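Long-range contact in DNA-binding protein (Sulfolobus solfataricus, PDB 3IRB), which is of unknown function but binds zinc and may bind acyl-CoA through a zinc-ribbon and OB-fold architecture: residues K44-S48 with V58-S62. Sequence-based numbering, arbitrary orientation.
With SO4 (sulfate ion), chain G.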
ATOM      1  N   LYS A  44      -7.221  -8.752   4.817  1.00 18.31           N
ATOM      2  CA  LYS A  44      -5.876  -9.059   5.283  1.00 17.50           C
ATOM      3  C   LYS A  44      -4.854  -8.464   4.369  1.00 18.84           C
ATOM      4  O   LYS A  44      -5.116  -8.271   3.177  1.00 18.29           O
ATOM      5  CB  LYS A  44      -5.664 -10.566   5.336  1.00 21.39           C
ATOM      6  CG  LYS A  44      -6.640 -11.280   6.282  1.00 25.69           C
ATOM      7  CD  LYS A  44      -6.433 -12.791   6.234  1.00 35.98           C
ATOM      8  CE  LYS A  44      -7.358 -13.506   7.219  1.00 37.81           C
ATOM      9  NZ  LYS A  44      -7.261 -14.989   7.064  1.00 47.29           N
ATOM     10  N   ILE A  45      -3.684  -8.189   4.934  1.00 18.38           N
ATOM     11  CA  ILE A  45      -2.513  -7.747   4.188  1.00 15.67           C
ATOM     12  C   ILE A  45      -1.564  -8.943   4.176  1.00 15.76           C
ATOM     13  O   ILE A  45      -1.040  -9.353   5.241  1.00 17.46           O
ATOM     14  CB  ILE A  45      -1.821  -6.560   4.876  1.00 17.16           C
ATOM     15  CG1 ILE A  45      -2.794  -5.367   4.997  1.00 20.59           C
ATOM     16  CG2 ILE A  45      -0.567  -6.206   4.145  1.00 16.61           C
ATOM     17  CD1 ILE A  45      -3.358  -4.902   3.680  1.00 18.30           C
ATOM     18  N   ILE A  46      -1.326  -9.479   2.980  1.00 14.95           N
ATOM     19  CA  ILE A  46      -0.525 -10.698   2.805  1.00 15.80           C
ATOM     20  C   ILE A  46       0.810 -10.379   2.162  1.00 18.26           C
ATOM     21  O   ILE A  46       0.897  -9.755   1.093  1.00 18.83           O
ATOM     22  CB  ILE A  46      -1.223 -11.743   1.930  1.00 17.21           C
ATOM     23  CG1 ILE A  46      -2.577 -12.139   2.509  1.00 19.82           C
ATOM     24  CG2 ILE A  46      -0.306 -12.964   1.755  1.00 16.60           C
ATOM     25  CD1 ILE A  46      -2.494 -12.806   3.859  1.00 20.53           C
ATOM     26  N   GLY A  47       1.873 -10.776   2.836  1.00 17.42           N
ATOM     27  CA  GLY A  47       3.210 -10.593   2.316  1.00 14.94           C
ATOM     28  C   GLY A  47       3.792 -11.951   2.021  1.00 17.17           C
ATOM     29  O   GLY A  47       3.132 -12.980   2.240  1.00 16.64           O
ATOM     30  N   SER A  48       5.005 -11.951   1.479  1.00 16.87           N
ATOM     31  CA  SER A  48       5.727 -13.201   1.296  1.00 18.16           C
ATOM     32  C   SER A  48       7.079 -13.106   1.980  1.00 17.93           C
ATOM     33  O   SER A  48       7.635 -12.001   2.152  1.00 17.78           O
ATOM     34  CB  SER A  48       5.863 -13.509  -0.180  1.00 18.70           C
ATOM     35  OG  SER A  48       6.664 -12.556  -0.795  1.00 17.66           O
ATOM     36  N   VAL A  58       5.934  -6.741   1.081  1.00 14.84           N
ATOM     37  CA  VAL A  58       4.540  -6.375   0.859  0.50 14.79           C
ATOM     38  C   VAL A  58       4.514  -5.382  -0.318  1.00 16.03           C
ATOM     39  O   VAL A  58       5.363  -4.502  -0.386  1.00 17.88           O
ATOM     40  CB  VAL A  58       3.899  -5.783   2.136  0.50 15.16           C
ATOM     41  CG1 VAL A  58       4.484  -4.390   2.489  0.50 13.88           C
ATOM     42  CG2 VAL A  58       2.364  -5.771   2.011  0.50 16.78           C
ATOM     43  N   PRO A  59       3.591  -5.573  -1.290  1.00 17.46           N
ATOM     44  CA  PRO A  59       2.713  -6.732  -1.485  1.00 18.54           C
ATOM     45  C   PRO A  59       3.544  -8.000  -1.700  1.00 18.69           C
ATOM     46  O   PRO A  59       4.746  -7.918  -2.001  1.00 17.39           O
ATOM     47  CB  PRO A  59       1.920  -6.393  -2.755  1.00 19.68           C
ATOM     48  CG  PRO A  59       1.975  -4.862  -2.817  1.00 23.05           C
ATOM     49  CD  PRO A  59       3.324  -4.503  -2.264  1.00 20.26           C
ATOM     50  N   ALA A  60       2.938  -9.143  -1.434  1.00 19.93           N
ATOM     51  CA  ALA A  60       3.609 -10.428  -1.598  1.00 19.67           C
ATOM     52  C   ALA A  60       4.290 -10.529  -2.964  1.00 19.40           C
ATOM     53  O   ALA A  60       3.760 -10.079  -3.985  1.00 18.67           O
ATOM     54  CB  ALA A  60       2.634 -11.546  -1.432  1.00 18.80           C
ATOM     55  N   ARG A  61       5.456 -11.147  -3.003  1.00 16.82           N
ATOM     56  CA  ARG A  61       6.108 -11.364  -4.267  1.00 22.15           C
ATOM     57  C   ARG A  61       6.673 -12.762  -4.371  1.00 20.38           C
ATOM     58  O   ARG A  61       6.894 -13.423  -3.373  1.00 18.03           O
ATOM     59  CB  ARG A  61       7.152 -10.277  -4.535  1.00 25.90           C
ATOM     60  CG  ARG A  61       8.315 -10.249  -3.635  1.00 28.01           C
ATOM     61  CD  ARG A  61       9.327  -9.191  -4.120  1.00 26.33           C
ATOM     62  NE  ARG A  61       8.990  -7.820  -3.773  1.00 25.66           N
ATOM     63  CZ  ARG A  61       9.853  -6.803  -3.837  1.00 27.15           C
ATOM     64  NH1 ARG A  61      11.115  -7.003  -4.227  1.00 24.87           N
ATOM     65  NH2 ARG A  61       9.476  -5.584  -3.489  1.00 30.17           N
ATOM     66  N   SER A  62       6.868 -13.214  -5.604  1.00 18.47           N
ATOM     67  CA  SER A  62       7.162 -14.612  -5.843  1.00 19.88           C
ATOM     68  C   SER A  62       8.667 -14.859  -6.039  1.00 19.24           C
ATOM     69  O   SER A  62       9.092 -15.992  -6.176  1.00 20.87           O
ATOM     70  CB  SER A  62       6.348 -15.069  -7.045  1.00 22.15           C
ATOM     71  OG  SER A  62       6.710 -14.309  -8.172  1.00 26.34           O
TER
HETATM   72  S   SO4 G 209      13.186  -3.978  -4.565  0.60 47.93           S
HETATM   73  O1  SO4 G 209      14.198  -3.692  -3.554  0.60 47.78           O
HETATM   74  O2  SO4 G 209      13.515  -5.257  -5.212  0.60 34.21           O
HETATM   75  O3  SO4 G 209      13.130  -2.900  -5.532  0.60 34.74           O
HETATM   76  O4  SO4 G 209      11.889  -4.026  -3.919  0.60 35.66           O
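Ser48 reaches across to the backbone of Arg61. Its CB sits 3.4 Å from Arg61 O and 4.0 Å from the CB of Ala60. One bond further, the hydroxyl donates to the carbonyl, Ser48 OG to Arg61 O at 2.7 Å, arriving in the carbonyl plane on a lone pair with a C=O...donor angle of 126°. A chi1 of 66° sets OG between the backbone N and carbonyl carbon of its own residue and turns it onto that oxygen. Without the hydroxyl, as with an alanine here, the Arg61 carbonyl would probably lose this donor and the loop one of its ties to the strand. Strands 46-49 and 56-58 form an antiparallel hairpin of the rubredoxin-like zinc ribbon; Cys50 and Cys53, in the turn joining these strands, and Cys64 and Cys67, just beyond 58-62, hold the zinc. Beyond the cis peptide before Pro59, regular pairing gives way to a weak bond from Ala60 N to Ile46 O, 3.3 Å long and bent to 133°. The methyl of Ala60 lies 3.7 Å from Gly47 C, with Ala32 of helix 30-41 against it too. Toward the OB-fold, Ile45 CG2 meets Val58 CG2 at 3.7 Å, and Ile77 touches both side chains. Arg61 turns its guanidinium edge to a sulfate that probably came in with the crystallisation solution, with NH1 and NH2 both donating to O4 and NH1 also to O2.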